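Local coordinates for protein nucleoporin NUP159 (Saccharomyces cerevisiae, PDB 1XIP) that is a nuclear pore component whose N-terminal beta-propeller tethers the helicase Dbp5 to the pore for mRNA export, at residues A150-L153 against R154-S157; E208-V211 against E212-S215. All coordinates share one frame; numbering follows the deposited sequence.

Contact 1 of 2, residues A150-L153 against R154-S157; sequences ALDL and RTKS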
ATOM      1  N   ALA A 150      -6.627   9.617 -15.085  1.00 32.14           N
ATOM      2  CA  ALA A 150      -6.805  10.600 -14.019  1.00 32.73           C
ATOM      3  C   ALA A 150      -8.246  11.093 -13.931  1.00 33.11           C
ATOM      4  O   ALA A 150      -8.818  11.534 -14.928  1.00 33.10           O
ATOM      5  CB  ALA A 150      -5.861  11.775 -14.215  1.00 32.71           C
ATOM      6  N   LEU A 151      -8.822  10.989 -12.732  1.00 33.57           N
ATOM      7  CA  LEU A 151     -10.165  11.476 -12.451  1.00 33.81           C
ATOM      8  C   LEU A 151     -10.091  12.728 -11.595  1.00 34.32           C
ATOM      9  O   LEU A 151      -9.581  12.682 -10.477  1.00 33.95           O
ATOM     10  CB  LEU A 151     -10.964  10.415 -11.708  1.00 33.66           C
ATOM     11  CG  LEU A 151     -12.444  10.183 -12.042  1.00 33.60           C
ATOM     12  CD1 LEU A 151     -13.252   9.971 -10.772  1.00 31.37           C
ATOM     13  CD2 LEU A 151     -13.055  11.283 -12.910  1.00 33.18           C
ATOM     14  N   ASP A 152     -10.580  13.849 -12.127  1.00 35.03           N
ATOM     15  CA  ASP A 152     -10.735  15.051 -11.316  1.00 35.94           C
ATOM     16  C   ASP A 152     -11.982  14.918 -10.453  1.00 35.77           C
ATOM     17  O   ASP A 152     -13.075  14.694 -10.957  1.00 35.33           O
ATOM     18  CB  ASP A 152     -10.805  16.319 -12.179  1.00 36.57           C
ATOM     19  CG  ASP A 152     -10.480  17.596 -11.380  1.00 38.65           C
ATOM     20  OD1 ASP A 152     -11.281  17.981 -10.500  1.00 41.34           O
ATOM     21  OD2 ASP A 152      -9.449  18.278 -11.555  1.00 41.00           O
ATOM     22  N   LEU A 153     -11.809  15.047  -9.147  1.00 36.00           N
ATOM     23  CA  LEU A 153     -12.919  14.858  -8.234  1.00 36.71           C
ATOM     24  C   LEU A 153     -13.881  16.054  -8.182  1.00 37.83           C
ATOM     25  O   LEU A 153     -15.062  15.895  -7.874  1.00 37.86           O
ATOM     26  CB  LEU A 153     -12.408  14.455  -6.854  1.00 36.22           C
ATOM     27  CG  LEU A 153     -11.836  13.021  -6.821  1.00 34.79           C
ATOM     28  CD1 LEU A 153     -11.061  12.770  -5.530  1.00 33.48           C
ATOM     29  CD2 LEU A 153     -12.922  11.949  -7.041  1.00 31.62           C
ATOM     30  N   ARG A 154     -13.378  17.237  -8.528  1.00 39.19           N
ATOM     31  CA  ARG A 154     -14.197  18.448  -8.587  1.00 40.80           C
ATOM     32  C   ARG A 154     -15.146  18.492  -9.804  1.00 41.13           C
ATOM     33  O   ARG A 154     -16.290  18.919  -9.673  1.00 41.23           O
ATOM     34  CB  ARG A 154     -13.305  19.705  -8.549  1.00 41.25           C
ATOM     35  CG  ARG A 154     -13.584  20.665  -7.367  1.00 43.91           C
ATOM     36  CD  ARG A 154     -12.446  21.680  -7.073  1.00 47.82           C
ATOM     37  NE  ARG A 154     -12.839  23.072  -7.342  1.00 50.83           N
ATOM     38  CZ  ARG A 154     -12.214  23.895  -8.207  1.00 52.71           C
ATOM     39  NH1 ARG A 154     -11.155  23.475  -8.902  1.00 53.18           N
ATOM     40  NH2 ARG A 154     -12.650  25.147  -8.382  1.00 52.57           N
ATOM     41  N   THR A 155     -14.668  18.037 -10.967  1.00 41.54           N
ATOM     42  CA  THR A 155     -15.383  18.195 -12.247  1.00 42.31           C
ATOM     43  C   THR A 155     -15.875  16.876 -12.866  1.00 42.72           C
ATOM     44  O   THR A 155     -16.571  16.891 -13.881  1.00 42.58           O
ATOM     45  CB  THR A 155     -14.492  18.927 -13.298  1.00 42.41           C
ATOM     46  OG1 THR A 155     -13.750  17.956 -14.050  1.00 42.80           O
ATOM     47  CG2 THR A 155     -13.391  19.768 -12.634  1.00 42.67           C
ATOM     48  N   LYS A 156     -15.469  15.755 -12.273  1.00 43.41           N
ATOM     49  CA  LYS A 156     -15.805  14.394 -12.741  1.00 43.95           C
ATOM     50  C   LYS A 156     -15.261  13.977 -14.129  1.00 44.11           C
ATOM     51  O   LYS A 156     -15.564  12.872 -14.610  1.00 44.39           O
ATOM     52  CB  LYS A 156     -17.311  14.114 -12.618  1.00 44.11           C
ATOM     53  CG  LYS A 156     -17.743  13.663 -11.211  1.00 45.84           C
ATOM     54  CD  LYS A 156     -18.624  14.727 -10.510  1.00 48.09           C
ATOM     55  CE  LYS A 156     -18.803  14.427  -9.011  1.00 48.71           C
ATOM     56  NZ  LYS A 156     -20.219  14.624  -8.553  1.00 48.13           N
ATOM     57  N   SER A 157     -14.442  14.830 -14.753  1.00 43.99           N
ATOM     58  CA  SER A 157     -13.852  14.512 -16.068  1.00 43.90           C
ATOM     59  C   SER A 157     -12.560  13.662 -15.972  1.00 43.85           C
ATOM     60  O   SER A 157     -11.853  13.698 -14.952  1.00 43.75           O
ATOM     61  CB  SER A 157     -13.600  15.789 -16.866  1.00 43.92           C
ATOM     62  OG  SER A 157     -12.442  16.454 -16.390  1.00 43.97           O
TER
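The chain reverses between Asp152 and Ser157, with 150-153 and 154-157 running at 141° to each other from first to last CA, and forms a beta-hairpin with a four-residue loop, Leu153 to Lys156. Asp152 N gives a nearly straight bond to Ser157 O (3.1 Å), while Asp152 O receives only a weak one from Lys156 N (2.9 Å), whose residue takes a left-handed helical conformation. The Asp152 carboxylate also bonds to the loop. With CG anti to the backbone N (chi1 -160°), OD1 is brought to the first loop amides and accepts from Arg154 N at 3.0 Å through its anti lone pair, an Asx turn; a second, weak and longer bond comes from Thr155 N. Thr155 CG2 sits 3.5 Å from the same Asp152 OD1. Beyond it, Thr155 OG1 accepts from Ser157 N at 3.3 Å, an ST turn, and also from Ser157 OG. With an alanine here in place of Asp152, the amides of Arg154 and Thr155 would probably be left without this acceptor and the loop set free to shift. On the buried side, Leu151 CD2 lies 3.4 Å from Ser157 O. The hairpin joins strands 147-152 and 158-165 of a four-stranded propeller sheet: Ala150 bonds to Lys159 through the backbone, and Leu151 and Leu153 bond likewise to Leu139 and Asn137 on the other flank.

Contact 2 of 2, residues E208-V211 against E212-S215; sequences ELPV and EEYS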
ATOM      1  N   GLU A 208      18.717 -10.441 -18.135  1.00 36.56           N
ATOM      2  CA  GLU A 208      19.042 -11.868 -18.159  1.00 36.40           C
ATOM      3  C   GLU A 208      17.892 -12.718 -17.569  1.00 36.14           C
ATOM      4  O   GLU A 208      17.554 -13.763 -18.123  1.00 36.05           O
ATOM      5  CB  GLU A 208      20.380 -12.116 -17.423  1.00 36.37           C
ATOM      6  CG  GLU A 208      20.852 -13.567 -17.375  1.00 36.95           C
ATOM      7  CD  GLU A 208      22.267 -13.767 -17.913  1.00 37.91           C
ATOM      8  OE1 GLU A 208      23.153 -12.924 -17.611  1.00 37.12           O
ATOM      9  OE2 GLU A 208      22.495 -14.786 -18.632  1.00 38.04           O
ATOM     10  N   LEU A 209      17.292 -12.252 -16.465  1.00 35.78           N
ATOM     11  CA  LEU A 209      16.086 -12.881 -15.893  1.00 35.41           C
ATOM     12  C   LEU A 209      14.897 -12.721 -16.826  1.00 35.55           C
ATOM     13  O   LEU A 209      14.473 -11.595 -17.089  1.00 35.82           O
ATOM     14  CB  LEU A 209      15.725 -12.262 -14.541  1.00 34.93           C
ATOM     15  CG  LEU A 209      16.795 -12.025 -13.475  1.00 34.53           C
ATOM     16  CD1 LEU A 209      16.401 -10.861 -12.588  1.00 33.81           C
ATOM     17  CD2 LEU A 209      17.044 -13.274 -12.653  1.00 33.10           C
ATOM     18  N   PRO A 210      14.354 -13.834 -17.329  1.00 35.68           N
ATOM     19  CA  PRO A 210      13.253 -13.779 -18.309  1.00 35.71           C
ATOM     20  C   PRO A 210      12.021 -13.046 -17.761  1.00 35.96           C
ATOM     21  O   PRO A 210      11.707 -13.183 -16.573  1.00 36.29           O
ATOM     22  CB  PRO A 210      12.935 -15.257 -18.578  1.00 35.71           C
ATOM     23  CG  PRO A 210      13.573 -16.018 -17.449  1.00 35.55           C
ATOM     24  CD  PRO A 210      14.749 -15.221 -17.006  1.00 35.53           C
ATOM     25  N   VAL A 211      11.350 -12.274 -18.614  1.00 35.81           N
ATOM     26  CA  VAL A 211      10.158 -11.518 -18.227  1.00 35.79           C
ATOM     27  C   VAL A 211       9.069 -12.405 -17.620  1.00 35.50           C
ATOM     28  O   VAL A 211       8.342 -11.983 -16.701  1.00 35.54           O
ATOM     29  CB  VAL A 211       9.578 -10.742 -19.432  1.00 35.94           C
ATOM     30  CG1 VAL A 211       8.077 -10.473 -19.259  1.00 36.88           C
ATOM     31  CG2 VAL A 211      10.314  -9.435 -19.625  1.00 36.77           C
ATOM     32  N   GLU A 212       8.963 -13.626 -18.133  1.00 34.84           N
ATOM     33  CA  GLU A 212       7.944 -14.580 -17.696  1.00 34.58           C
ATOM     34  C   GLU A 212       8.163 -15.080 -16.250  1.00 34.08           C
ATOM     35  O   GLU A 212       7.207 -15.339 -15.524  1.00 33.94           O
ATOM     36  CB  GLU A 212       7.869 -15.748 -18.688  1.00 34.74           C
ATOM     37  CG  GLU A 212       7.610 -15.323 -20.144  1.00 35.48           C
ATOM     38  CD  GLU A 212       8.884 -15.091 -20.969  1.00 36.27           C
ATOM     39  OE1 GLU A 212       9.979 -14.906 -20.385  1.00 36.70           O
ATOM     40  OE2 GLU A 212       8.788 -15.088 -22.221  1.00 36.76           O
ATOM     41  N   GLU A 213       9.423 -15.198 -15.846  1.00 33.58           N
ATOM     42  CA  GLU A 213       9.783 -15.609 -14.492  1.00 33.14           C
ATOM     43  C   GLU A 213       9.778 -14.416 -13.546  1.00 32.10           C
ATOM     44  O   GLU A 213       9.337 -14.524 -12.403  1.00 32.23           O
ATOM     45  CB  GLU A 213      11.175 -16.254 -14.489  1.00 33.51           C
ATOM     46  CG  GLU A 213      11.205 -17.735 -14.132  1.00 36.39           C
ATOM     47  CD  GLU A 213      12.538 -18.414 -14.482  1.00 40.20           C
ATOM     48  OE1 GLU A 213      13.619 -17.817 -14.205  1.00 42.21           O
ATOM     49  OE2 GLU A 213      12.511 -19.551 -15.023  1.00 39.78           O
ATOM     50  N   TYR A 214      10.300 -13.288 -14.025  1.00 30.92           N
ATOM     51  CA  TYR A 214      10.392 -12.052 -13.241  1.00 29.45           C
ATOM     52  C   TYR A 214       9.646 -10.935 -13.924  1.00 28.62           C
ATOM     53  O   TYR A 214      10.216 -10.120 -14.636  1.00 28.23           O
ATOM     54  CB  TYR A 214      11.856 -11.702 -12.946  1.00 29.06           C
ATOM     55  CG  TYR A 214      12.453 -12.767 -12.091  1.00 28.67           C
ATOM     56  CD1 TYR A 214      12.254 -12.766 -10.718  1.00 29.09           C
ATOM     57  CD2 TYR A 214      13.129 -13.837 -12.656  1.00 28.78           C
ATOM     58  CE1 TYR A 214      12.754 -13.766  -9.924  1.00 29.41           C
ATOM     59  CE2 TYR A 214      13.635 -14.850 -11.873  1.00 29.47           C
ATOM     60  CZ  TYR A 214      13.443 -14.807 -10.502  1.00 30.40           C
ATOM     61  OH  TYR A 214      13.943 -15.810  -9.700  1.00 33.28           O
ATOM     62  N   SER A 215       8.342 -10.950 -13.721  1.00 28.07           N
ATOM     63  CA  SER A 215       7.437  -9.990 -14.303  1.00 27.84           C
ATOM     64  C   SER A 215       7.476  -8.700 -13.513  1.00 27.37           C
ATOM     65  O   SER A 215       7.823  -8.702 -12.327  1.00 27.45           O
ATOM     66  CB  SER A 215       6.025 -10.550 -14.272  1.00 27.97           C
ATOM     67  OG  SER A 215       5.503 -10.647 -15.578  1.00 30.46           O
TER
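Leu209 and Tyr214 meet because each side chain has CG anti to its carbonyl carbon, chi1 -46° and -64°, and the chain between them winds back through an alpha-turn, a single helical turn in the loop between helix 204-207 and strand 215-221 of the beta-propeller. The turn is closed by Tyr214 N, which donates to Pro210 O at 2.9 Å in a nearly straight bond. Glu213 N shares that acceptor through a weak, bent bond, so two amides converge on one carbonyl oxygen. Pro210 O also lies at the edge of the Tyr214 ring, near its plane. Leu209 comes to the ring obliquely: CB is 3.6 Å from Tyr214 CD2, and the methyl CD2 of Leu209 reaches Tyr214 CE2 at 3.8 Å, the two side chains crossing at a slant. Two acidic side chains border the Pro210 ring, each setting a carboxylate oxygen against a ring carbon. Glu212, bent at chi2, brings OE1 to 3.5 Å from Pro210 CB, whereas Glu213, extended beyond CG, sets its OE1 3.7 Å from Pro210 CG; neither contact is a hydrogen bond. From outside, Arg182 bridges the carbonyls of Leu209, just before the turn, and Tyr214, at its end, NH2 binding Leu209 O and NH1 binding Tyr214 O, and strand 246-254 adds Tyr249 against Leu209 and Lys247 against Tyr214. Where strand 215-221 begins, Ser215 OG makes a weak hydrogen bond to Val211 O at 3.3 Å.

Both contacts are local turns near the periphery of the same propeller, with centres about 37 Å apart and nearest atoms about 23 Å apart, so they do not touch. Contact 1 is partly buried and connects two adjacent strands of one sheet; contact 2 lies at the surface and leads from a short helix into strand 215-221, an outermost strand of a different sheet. Their chemistry differs accordingly. Backbone bonds close both turns; in 150-157 side-chain oxygens of Asp152 and Thr155 add to them, whereas in 208-215 an aliphatic-aromatic pair packs across the turn and an arginine from elsewhere in the chain bonds to carbonyls near both ends.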